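PDB 6EVG: multi-copper Oxidase CueO from Ochrobactrum, which oxidises lignin model compounds and lignosulfonate as a copper-dependent, laccase-like oxidase, probably passing the electrons to dioxygen. Local coordinates for residues P98-G103 against E479-H484; R412-A417 against M500-V505; E257-L262 against P454-G459; L243-S248 against E268-L273. All blocks are in the same frame, centred on the assembly; numbering follows the deposited sequence.

Contact 1. Residues P98-G103 against E479-H484; sequences PSILDG and EAVKSH. With EDO (1,2-ethanediol), chain C.
Ser99 meets the 479-484 loop with both its backbone and its side chain. Its N-H points almost straight at Glu479 O, with N to O 2.9 Å and an angle of 172° at the hydrogen. Its hydroxyl donates to His484 O, OG to O being 2.6 Å, and approaches in the plane of that carbonyl. The first torsion of Ser99 (chi1 70°) sets OG between the backbone N and the carbonyl carbon, the crowded position, and from there OG also lies against Ala480 CA. Two bonds from one residue thus hold both ends of the 479-484 segment, whose type I turn runs from Val481 to His484. A water accepts from Ile100 N and donates to Glu479 O, giving that carbonyl a second donor.

The apolar half of the contact belongs to Ile100. Its CG2, anti to the carbonyl carbon, reaches Val481 CG2 at 3.7 Å, the two side chains meeting at a slant. Ile100 CG2 also stands 4.1 Å above the plane of the His484 ring, displaced toward the rim, and the two side chains cross at about a right angle. At the ring edge, in plane, Ser483 OG lies 2.8 Å from His484 ND1, a hydrogen bond that helps fix the ring's rotation.

Farther along, Asp102 OD2 accepts from 1,2-ethanediol O1 at 2.7 Å and also from His91 ND1, while the diol reaches His439. The contact is loop-to-loop packing between the first and last cupredoxin-type domains of a multicopper oxidase, an interface which in this family houses the trinuclear copper centre.

Contact 2. Residues R412-A417 against M500-V505; sequences RIDVEA and MMAQFV
Asp414 and Gln503 tie together the start of a parallel strand pair, 415-417 beside 501-505, at the edge of a cupredoxin-type beta sheet; the short strand axes run 30° apart. The Asp414 carboxylate is divided between two tasks. OD2 uses its anti lone pair to accept from Gln503 N at 2.9 Å, whereas OD1 is gripped side-on by Arg412 NE and NH2, OD1 lying in the guanidinium plane, with NE to OD1 2.7 Å. This salt bridge within the segment steadies the carboxylate that receives the strand's N-H.

Gln503 extends across Ile413 at about a right angle, and its NE2 donates to Arg412 O. That oxygen lies in the Gln503 amide plane, although the donor stands well above the carbonyl plane; NE2 also serves Met410 O, and OE1 accepts from His106 NE2.

Val505 crosses Ile413 at a similar angle, with CG1 3.9 Å from Ile413 CD1, and lies side by side with Glu416. Val415 and Phe504 share the other face, CB to CB 3.6 Å, while the phenyl ring continues to Phe476, which it meets edge-to-face. Between the strands, Gln503 O accepts from both Asp414 N and Val415 N, and Ala417 N donates to Val505 O at 3.0 Å, with 173° at the hydrogen.

Contact 3. Residues E257-L262 against P454-G459; sequences EPVERL and PAHQSG
Glu257 and His456 form the polar core of the contact through a single carboxylate oxygen. OE1 accepts from His456 ND1 and from His456 N, each at 2.8 Å, both bonds moderately bent. The two donors come from opposite faces of the carboxylate plane: the backbone N almost in line with the C-O bond, ND1 from above the plane. OE1 itself lies in the plane of the imidazole at its edge, and the planes of carboxylate and ring stand 51° apart. The glutamate reaches this place as an extended chain. His456 CG sits between its backbone N and carbonyl carbon (chi1 74°), and the ring's own rotation brings ND1 to the oxygen that the backbone N also meets. A water accepts from Ala455 N and donates, weakly, to Glu257 OE2.

Most of the apolar contacts surround the ring. Val259 CG1 makes a CH-pi contact over one face, 4.0 Å from the centroid of the His456 ring, and Gln457 CG lies over the opposite face. Leu262 CD1 touches His456 CD2 at 3.5 Å as the two side chains slide past each other in opposite directions. Apart from the ring, beside the glutamate chain, Ala455 CB rests 4.0 Å from Glu257 CB.

This His-carboxylate pair fastens the 3-10 turn at 455-456 to the outer strand 251-259, joining the middle and last cupredoxin-type domains of a three-domain multicopper oxidase.

Contact 4. Residues L243-S248 against E268-L273; sequences LLVVAS and ERYEVL. With EDO (1,2-ethanediol), chain D.
Val246 and Ala247, two residues of one strand, stand against the single residue Glu271 of the other, a classic beta bulge in the antiparallel pair 243-248 and 269-273. Glu271 O accepts from Val246 N at 2.9 Å and, weakly, from Ala247 N at 3.4 Å; Glu271 N returns a bond to Ala247 O. Ahead of the bulge, Leu244 and Leu273 are a hydrogen-bonded pair, with Leu244 N to Leu273 O 2.9 Å.

Side chains pack on both faces of the pair. Val246 CG1 meets Leu273 CG at 4.0 Å, crossing it at about a right angle. On the face bearing Val245 and Val272, Val245 CG2 packs on Val272 CG1 at 3.9 Å. Beyond the bulge, Ser248 OG lies anti to its backbone N (chi1 -170°), donates to Arg269 O at 2.8 Å nearly along the C=O axis, and stands 3.3 Å above the Tyr270 ring plane, toward its rim.

Farther out, a water bridges Ser248 O and Glu271 OE2, Arg221 forms a salt bridge with Glu271 OE1, and Lys461 reaches both Ser248 OG and Glu268. Strand 269-275 lies between strands 219-226 and 243-248 in the sheet, and 251-259 follows at the edge, while Leu262, from strand 262-264 at the edge of another sheet, packs against Leu243, Tyr270 and Val272.

In the fold
Contacts 3 and 4 have centres 8 Å apart and share a sheet: strand 251-259 pairs with 243-248 through Glu257 O to Val245 N and Val259 O to Leu243 N, while His456 packs on Val245 and Tyr270. Contacts 1 and 2, with centres 13 Å apart, meet where Ala480 and Lys482 pack on Val505 and Ile413. About 30 Å separates the centres of contacts 2 and 4, on opposite sides of the chain's centre. Along the sequence, contact 1 spans contacts 3 and 4, and its segments alternate with those of contact 2. Contacts 1 and 3 join the last cupredoxin-type domain to the first and middle ones, whereas contacts 2 and 4 pair strands within one domain.

Contact 1. Residues P98-G103 against E479-H484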
# COMPACT_ATOMS: atom_id res chain seq x y z
N PRO A 98 -3.01 8.66 -16.40
CA PRO A 98 -2.95 7.72 -17.53
C PRO A 98 -1.68 6.89 -17.43
O PRO A 98 -0.70 7.30 -16.82
CB PRO A 98 -2.93 8.61 -18.78
CG PRO A 98 -2.45 9.90 -18.30
CD PRO A 98 -2.81 10.04 -16.83
N SER A 99 -1.71 5.71 -18.07
CA SER A 99 -0.60 4.78 -17.89
C SER A 99 0.73 5.31 -18.40
O SER A 99 1.76 4.89 -17.88
CB SER A 99 -0.90 3.43 -18.52
OG SER A 99 -0.88 3.57 -19.96
N ILE A 100 0.73 6.23 -19.33
CA ILE A 100 1.99 6.79 -19.83
C ILE A 100 2.73 7.61 -18.77
O ILE A 100 3.89 7.94 -18.98
CB ILE A 100 1.75 7.67 -21.08
CG1 ILE A 100 0.82 8.84 -20.84
CG2 ILE A 100 1.42 6.76 -22.27
CD1 ILE A 100 0.89 9.92 -21.93
N LEU A 101 2.08 7.97 -17.65
CA LEU A 101 2.71 8.71 -16.55
C LEU A 101 3.07 7.83 -15.36
O LEU A 101 3.56 8.37 -14.35
CB LEU A 101 1.83 9.86 -16.09
CG LEU A 101 1.37 10.80 -17.18
CD1 LEU A 101 0.53 11.93 -16.63
CD2 LEU A 101 2.47 11.36 -17.99
N ASP A 102 2.85 6.51 -15.48
CA ASP A 102 3.11 5.59 -14.37
C ASP A 102 4.25 4.67 -14.69
O ASP A 102 4.60 4.49 -15.86
CB ASP A 102 1.82 4.80 -14.09
CG ASP A 102 1.72 4.24 -12.66
OD1 ASP A 102 2.62 4.51 -11.85
OD2 ASP A 102 0.74 3.51 -12.41
N GLY A 103 4.88 4.12 -13.66
CA GLY A 103 6.05 3.27 -13.82
C GLY A 103 5.74 1.78 -13.69
O GLY A 103 4.91 1.37 -12.86
N GLU A 479 -6.79 5.86 -18.92
CA GLU A 479 -6.40 5.24 -20.19
C GLU A 479 -5.10 4.48 -20.11
O GLU A 479 -4.09 4.99 -19.56
CB GLU A 479 -6.27 6.30 -21.26
CG GLU A 479 -5.94 5.71 -22.64
CD GLU A 479 -6.23 6.71 -23.72
OE1 GLU A 479 -5.46 7.68 -23.95
OE2 GLU A 479 -7.27 6.55 -24.39
N ALA A 480 -5.13 3.26 -20.67
CA ALA A 480 -3.94 2.43 -20.81
C ALA A 480 -3.79 2.15 -22.28
O ALA A 480 -4.61 1.51 -22.89
CB ALA A 480 -4.00 1.13 -20.05
N VAL A 481 -2.69 2.65 -22.82
CA VAL A 481 -2.29 2.40 -24.21
C VAL A 481 -1.47 1.08 -24.28
O VAL A 481 -0.87 0.58 -23.33
CB VAL A 481 -1.53 3.62 -24.83
CG1 VAL A 481 -2.44 4.84 -24.89
CG2 VAL A 481 -0.23 3.94 -24.07
N LYS A 482 -1.36 0.53 -25.49
CA LYS A 482 -0.78 -0.81 -25.65
C LYS A 482 0.74 -0.88 -25.28
O LYS A 482 1.24 -1.88 -24.75
CB LYS A 482 -1.00 -1.30 -27.10
CG LYS A 482 -0.34 -2.61 -27.41
CD LYS A 482 -0.57 -3.74 -26.39
CE LYS A 482 0.67 -4.64 -26.22
NZ LYS A 482 0.84 -5.56 -27.39
N SER A 483 1.46 0.22 -25.49
CA SER A 483 2.85 0.30 -25.11
C SER A 483 3.06 0.34 -23.61
O SER A 483 4.14 0.08 -23.14
CB SER A 483 3.50 1.58 -25.66
OG SER A 483 2.85 2.81 -25.23
N HIS A 484 2.00 0.72 -22.88
CA HIS A 484 2.08 0.96 -21.42
C HIS A 484 0.81 0.38 -20.79
O HIS A 484 -0.02 1.10 -20.29
CB HIS A 484 2.22 2.44 -21.07
CG HIS A 484 3.50 3.10 -21.45
ND1 HIS A 484 3.86 3.44 -22.73
CD2 HIS A 484 4.46 3.63 -20.64
CE1 HIS A 484 5.01 4.11 -22.69
NE2 HIS A 484 5.39 4.26 -21.43
C1 EDO C . 1.57 0.98 -14.65
O1 EDO C . 0.59 1.05 -13.60
C2 EDO C . 2.42 -0.22 -14.67
O2 EDO C . 2.95 -0.51 -13.37
O HOH W 1 -1.83 6.18 -21.19

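Contact 2. Residues R412-A417 against M500-V505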
# COMPACT_ATOMS: atom_id res chain seq x y z
N ARG A 412 1.67 -10.29 -23.35
CA ARG A 412 0.28 -10.74 -23.44
C ARG A 412 -0.64 -9.75 -22.72
O ARG A 412 -0.42 -9.42 -21.57
CB ARG A 412 0.13 -12.12 -22.82
CG ARG A 412 -1.25 -12.74 -23.06
CD ARG A 412 -1.38 -14.08 -22.36
NE ARG A 412 -1.49 -13.93 -20.90
CZ ARG A 412 -0.78 -14.57 -19.97
NH1 ARG A 412 0.14 -15.43 -20.26
NH2 ARG A 412 -1.07 -14.29 -18.69
N ILE A 413 -1.68 -9.35 -23.42
CA ILE A 413 -2.74 -8.54 -22.84
C ILE A 413 -3.85 -9.48 -22.40
O ILE A 413 -4.45 -10.20 -23.21
CB ILE A 413 -3.27 -7.47 -23.79
CG1 ILE A 413 -2.15 -6.52 -24.23
CG2 ILE A 413 -4.47 -6.74 -23.23
CD1 ILE A 413 -1.45 -5.82 -23.10
N ASP A 414 -4.17 -9.48 -21.12
CA ASP A 414 -5.18 -10.39 -20.54
C ASP A 414 -6.60 -9.86 -20.63
O ASP A 414 -7.52 -10.69 -20.62
CB ASP A 414 -4.77 -10.69 -19.09
CG ASP A 414 -3.37 -11.32 -19.02
OD1 ASP A 414 -3.27 -12.49 -19.38
OD2 ASP A 414 -2.41 -10.58 -18.72
N VAL A 415 -6.74 -8.54 -20.56
CA VAL A 415 -8.04 -7.88 -20.47
C VAL A 415 -8.06 -6.68 -21.37
O VAL A 415 -7.13 -5.84 -21.34
CB VAL A 415 -8.33 -7.46 -19.00
CG1 VAL A 415 -9.42 -6.42 -18.90
CG2 VAL A 415 -8.58 -8.67 -18.10
N GLU A 416 -9.14 -6.54 -22.12
CA GLU A 416 -9.48 -5.33 -22.83
C GLU A 416 -10.74 -4.74 -22.22
O GLU A 416 -11.79 -5.34 -22.33
CB GLU A 416 -9.69 -5.58 -24.33
CG GLU A 416 -8.47 -6.06 -25.03
CD GLU A 416 -8.64 -6.29 -26.54
OE1 GLU A 416 -9.71 -6.00 -27.09
OE2 GLU A 416 -7.63 -6.70 -27.14
N ALA A 417 -10.60 -3.62 -21.53
CA ALA A 417 -11.74 -2.97 -20.81
C ALA A 417 -12.16 -1.73 -21.53
O ALA A 417 -11.31 -0.93 -21.95
CB ALA A 417 -11.35 -2.64 -19.38
N MET A 500 1.92 -14.14 -10.59
CA MET A 500 0.54 -13.85 -10.24
C MET A 500 0.19 -12.39 -10.54
O MET A 500 -0.03 -11.53 -9.66
CB MET A 500 0.36 -14.18 -8.75
CG MET A 500 -1.05 -14.25 -8.33
SD MET A 500 -1.36 -14.99 -6.68
CE MET A 500 -1.37 -16.70 -6.92
N MET A 501 0.18 -12.13 -11.86
CA MET A 501 0.02 -10.80 -12.41
C MET A 501 -0.48 -10.90 -13.83
O MET A 501 -0.23 -11.89 -14.52
CB MET A 501 1.39 -10.04 -12.35
CG MET A 501 1.35 -8.63 -12.89
SD MET A 501 2.59 -7.53 -12.15
CE MET A 501 4.09 -8.28 -12.75
N ALA A 502 -1.19 -9.87 -14.25
CA ALA A 502 -1.82 -9.79 -15.58
C ALA A 502 -1.90 -8.34 -15.99
O ALA A 502 -1.64 -7.42 -15.20
CB ALA A 502 -3.21 -10.43 -15.50
N GLN A 503 -2.23 -8.11 -17.26
CA GLN A 503 -2.19 -6.78 -17.87
C GLN A 503 -3.48 -6.44 -18.59
O GLN A 503 -4.14 -7.34 -19.17
CB GLN A 503 -1.04 -6.79 -19.02
CG GLN A 503 0.26 -7.18 -18.50
CD GLN A 503 1.35 -6.81 -19.42
OE1 GLN A 503 2.22 -6.06 -18.98
NE2 GLN A 503 1.43 -7.44 -20.62
N PHE A 504 -3.85 -5.16 -18.58
CA PHE A 504 -5.01 -4.68 -19.31
C PHE A 504 -4.70 -3.44 -20.10
O PHE A 504 -3.80 -2.65 -19.76
CB PHE A 504 -6.26 -4.51 -18.46
CG PHE A 504 -6.31 -3.28 -17.54
CD1 PHE A 504 -6.90 -2.11 -17.98
CD2 PHE A 504 -5.89 -3.33 -16.23
CE1 PHE A 504 -7.04 -1.00 -17.13
CE2 PHE A 504 -6.06 -2.27 -15.39
CZ PHE A 504 -6.62 -1.10 -15.83
N VAL A 505 -5.47 -3.26 -21.17
CA VAL A 505 -5.52 -2.03 -21.90
C VAL A 505 -6.98 -1.53 -21.92
O VAL A 505 -7.91 -2.33 -21.68
CB VAL A 505 -5.00 -2.15 -23.35
CG1 VAL A 505 -3.55 -2.51 -23.33
CG2 VAL A 505 -5.81 -3.09 -24.21

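Contact 3. Residues E257-L262 against P454-G459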
# COMPACT_ATOMS: atom_id res chain seq x y z
N GLU A 257 -16.41 4.49 10.77
CA GLU A 257 -16.75 3.34 11.55
C GLU A 257 -15.70 3.05 12.59
O GLU A 257 -14.56 2.86 12.24
CB GLU A 257 -16.84 2.10 10.60
CG GLU A 257 -17.27 0.83 11.38
CD GLU A 257 -17.16 -0.49 10.62
OE1 GLU A 257 -16.55 -0.57 9.54
OE2 GLU A 257 -17.65 -1.50 11.17
N PRO A 258 -16.07 2.92 13.90
CA PRO A 258 -15.09 2.45 14.88
C PRO A 258 -14.88 0.97 14.78
O PRO A 258 -15.86 0.19 14.71
CB PRO A 258 -15.70 2.86 16.22
CG PRO A 258 -17.16 2.87 15.94
CD PRO A 258 -17.39 3.18 14.49
N VAL A 259 -13.64 0.56 14.81
CA VAL A 259 -13.30 -0.85 14.89
C VAL A 259 -12.37 -1.07 16.07
O VAL A 259 -11.63 -0.17 16.47
CB VAL A 259 -12.72 -1.41 13.61
CG1 VAL A 259 -13.64 -1.21 12.41
CG2 VAL A 259 -11.41 -0.83 13.33
N GLU A 260 -12.46 -2.26 16.66
CA GLU A 260 -11.53 -2.61 17.75
C GLU A 260 -10.25 -3.23 17.26
O GLU A 260 -9.24 -3.22 18.00
CB GLU A 260 -12.23 -3.49 18.77
CG GLU A 260 -13.47 -2.86 19.39
CD GLU A 260 -14.05 -3.78 20.44
OE1 GLU A 260 -14.85 -4.70 20.06
OE2 GLU A 260 -13.66 -3.62 21.60
N ARG A 261 -10.26 -3.81 16.05
CA ARG A 261 -9.05 -4.41 15.47
C ARG A 261 -9.22 -4.23 13.95
O ARG A 261 -10.32 -4.33 13.45
CB ARG A 261 -8.86 -5.87 15.87
CG ARG A 261 -7.49 -6.40 15.40
CD ARG A 261 -7.25 -7.79 15.79
NE ARG A 261 -7.10 -8.00 17.23
CZ ARG A 261 -5.93 -8.19 17.85
NH1 ARG A 261 -4.78 -7.96 17.24
NH2 ARG A 261 -5.91 -8.61 19.11
N LEU A 262 -8.16 -3.86 13.28
CA LEU A 262 -8.18 -3.48 11.86
C LEU A 262 -7.19 -4.32 11.05
O LEU A 262 -6.02 -4.35 11.35
CB LEU A 262 -7.82 -2.01 11.74
CG LEU A 262 -7.65 -1.47 10.30
CD1 LEU A 262 -8.97 -1.51 9.54
CD2 LEU A 262 -7.17 -0.03 10.39
N PRO A 454 -17.99 -4.41 5.61
CA PRO A 454 -18.19 -3.42 6.70
C PRO A 454 -17.95 -2.03 6.13
O PRO A 454 -17.23 -1.85 5.14
CB PRO A 454 -17.16 -3.81 7.75
CG PRO A 454 -16.10 -4.42 6.94
CD PRO A 454 -16.76 -5.18 5.82
N ALA A 455 -18.48 -1.03 6.83
CA ALA A 455 -18.38 0.34 6.37
C ALA A 455 -16.94 0.78 6.06
O ALA A 455 -16.67 1.44 5.06
CB ALA A 455 -19.01 1.32 7.36
N HIS A 456 -16.00 0.40 6.93
CA HIS A 456 -14.62 0.83 6.75
C HIS A 456 -13.98 0.31 5.44
O HIS A 456 -12.95 0.88 5.01
CB HIS A 456 -13.75 0.55 7.96
CG HIS A 456 -13.35 -0.88 8.19
ND1 HIS A 456 -14.18 -1.82 8.78
CD2 HIS A 456 -12.17 -1.52 8.04
CE1 HIS A 456 -13.51 -2.95 8.98
NE2 HIS A 456 -12.28 -2.82 8.51
N GLN A 457 -14.55 -0.78 4.88
CA GLN A 457 -14.02 -1.35 3.65
C GLN A 457 -14.92 -1.07 2.45
O GLN A 457 -14.73 -1.70 1.41
CB GLN A 457 -13.87 -2.84 3.83
CG GLN A 457 -12.86 -3.22 4.92
CD GLN A 457 -12.83 -4.70 5.30
OE1 GLN A 457 -13.61 -5.49 4.79
NE2 GLN A 457 -11.85 -5.08 6.12
N SER A 458 -15.86 -0.13 2.58
CA SER A 458 -16.92 0.05 1.58
C SER A 458 -16.70 1.20 0.62
O SER A 458 -17.48 1.35 -0.33
CB SER A 458 -18.27 0.23 2.27
OG SER A 458 -18.31 1.50 2.96
N GLY A 459 -15.69 2.04 0.87
CA GLY A 459 -15.46 3.20 0.02
C GLY A 459 -14.67 2.86 -1.26
O GLY A 459 -14.61 1.71 -1.67
O HOH W 2 -20.15 -1.60 9.05

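Contact 4. Residues L243-S248 against E268-L273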
# COMPACT_ATOMS: atom_id res chain seq x y z
N LEU A 243 -10.55 2.43 17.00
CA LEU A 243 -9.91 3.04 15.84
C LEU A 243 -11.03 3.52 14.94
O LEU A 243 -11.74 2.68 14.36
CB LEU A 243 -8.97 2.09 15.13
CG LEU A 243 -7.96 1.28 16.00
CD1 LEU A 243 -7.26 0.29 15.09
CD2 LEU A 243 -7.19 2.06 16.98
N LEU A 244 -11.23 4.83 14.83
CA LEU A 244 -12.31 5.34 14.01
C LEU A 244 -11.81 5.44 12.55
O LEU A 244 -11.02 6.32 12.24
CB LEU A 244 -12.82 6.69 14.51
CG LEU A 244 -13.95 7.31 13.66
CD1 LEU A 244 -15.22 6.47 13.75
CD2 LEU A 244 -14.20 8.70 14.12
N VAL A 245 -12.27 4.52 11.71
CA VAL A 245 -11.76 4.51 10.33
C VAL A 245 -12.50 5.57 9.52
O VAL A 245 -13.74 5.52 9.40
CB VAL A 245 -11.92 3.13 9.68
CG1 VAL A 245 -11.26 3.21 8.29
CG2 VAL A 245 -11.29 2.04 10.50
N VAL A 246 -11.75 6.53 8.98
CA VAL A 246 -12.32 7.60 8.20
C VAL A 246 -12.02 7.49 6.70
O VAL A 246 -12.70 8.18 5.93
CB VAL A 246 -11.89 8.99 8.71
CG1 VAL A 246 -12.41 9.23 10.12
CG2 VAL A 246 -10.39 9.25 8.63
N ALA A 247 -11.07 6.67 6.31
CA ALA A 247 -10.71 6.57 4.88
C ALA A 247 -9.96 5.29 4.66
O ALA A 247 -9.30 4.75 5.53
CB ALA A 247 -9.81 7.74 4.47
N SER A 248 -10.04 4.83 3.39
CA SER A 248 -9.11 3.79 2.89
C SER A 248 -8.44 4.32 1.61
O SER A 248 -8.34 5.55 1.44
CB SER A 248 -9.79 2.43 2.74
OG SER A 248 -8.84 1.39 2.48
N GLU A 268 -2.59 -1.84 1.08
CA GLU A 268 -3.73 -1.12 1.59
C GLU A 268 -3.31 0.01 2.50
O GLU A 268 -2.29 -0.06 3.20
CB GLU A 268 -4.68 -2.05 2.37
CG GLU A 268 -5.39 -3.11 1.56
CD GLU A 268 -6.49 -3.75 2.44
OE1 GLU A 268 -6.13 -4.67 3.22
OE2 GLU A 268 -7.65 -3.29 2.34
N ARG A 269 -4.21 1.01 2.51
CA ARG A 269 -4.08 2.13 3.44
C ARG A 269 -5.38 2.32 4.18
O ARG A 269 -6.46 2.22 3.60
CB ARG A 269 -3.75 3.47 2.73
CG ARG A 269 -2.36 3.54 2.09
CD ARG A 269 -2.28 2.92 0.71
NE ARG A 269 -2.99 3.73 -0.27
CZ ARG A 269 -3.49 3.28 -1.40
NH1 ARG A 269 -3.41 1.98 -1.73
NH2 ARG A 269 -4.07 4.13 -2.25
N TYR A 270 -5.29 2.69 5.47
CA TYR A 270 -6.45 3.15 6.22
C TYR A 270 -6.01 4.38 7.04
O TYR A 270 -4.95 4.36 7.68
CB TYR A 270 -6.98 2.09 7.17
CG TYR A 270 -7.64 0.93 6.45
CD1 TYR A 270 -8.96 1.00 6.07
CD2 TYR A 270 -6.92 -0.20 6.10
CE1 TYR A 270 -9.56 -0.07 5.38
CE2 TYR A 270 -7.51 -1.26 5.43
CZ TYR A 270 -8.82 -1.17 5.07
OH TYR A 270 -9.44 -2.20 4.34
N GLU A 271 -6.88 5.38 7.06
CA GLU A 271 -6.69 6.53 7.97
C GLU A 271 -7.67 6.36 9.13
O GLU A 271 -8.88 6.13 8.90
CB GLU A 271 -6.94 7.85 7.27
CG GLU A 271 -6.09 8.09 6.03
CD GLU A 271 -6.27 9.45 5.43
OE1 GLU A 271 -6.29 10.44 6.16
OE2 GLU A 271 -6.45 9.53 4.21
N VAL A 272 -7.14 6.41 10.35
CA VAL A 272 -7.95 6.20 11.55
C VAL A 272 -7.73 7.33 12.51
O VAL A 272 -6.69 7.98 12.58
CB VAL A 272 -7.60 4.87 12.20
CG1 VAL A 272 -7.82 3.72 11.23
CG2 VAL A 272 -6.25 4.84 12.85
N LEU A 273 -8.78 7.61 13.30
CA LEU A 273 -8.67 8.57 14.41
C LEU A 273 -8.71 7.79 15.71
O LEU A 273 -9.57 6.95 15.92
CB LEU A 273 -9.82 9.58 14.36
CG LEU A 273 -10.01 10.37 13.11
CD1 LEU A 273 -11.08 11.42 13.22
CD2 LEU A 273 -8.82 10.96 12.52
C1 EDO D . -10.66 -5.40 2.61
O1 EDO D . -9.38 -5.42 1.99
C2 EDO D . -11.40 -6.68 2.28
O2 EDO D . -10.79 -7.84 2.86
O HOH W 3 -7.10 8.01 2.00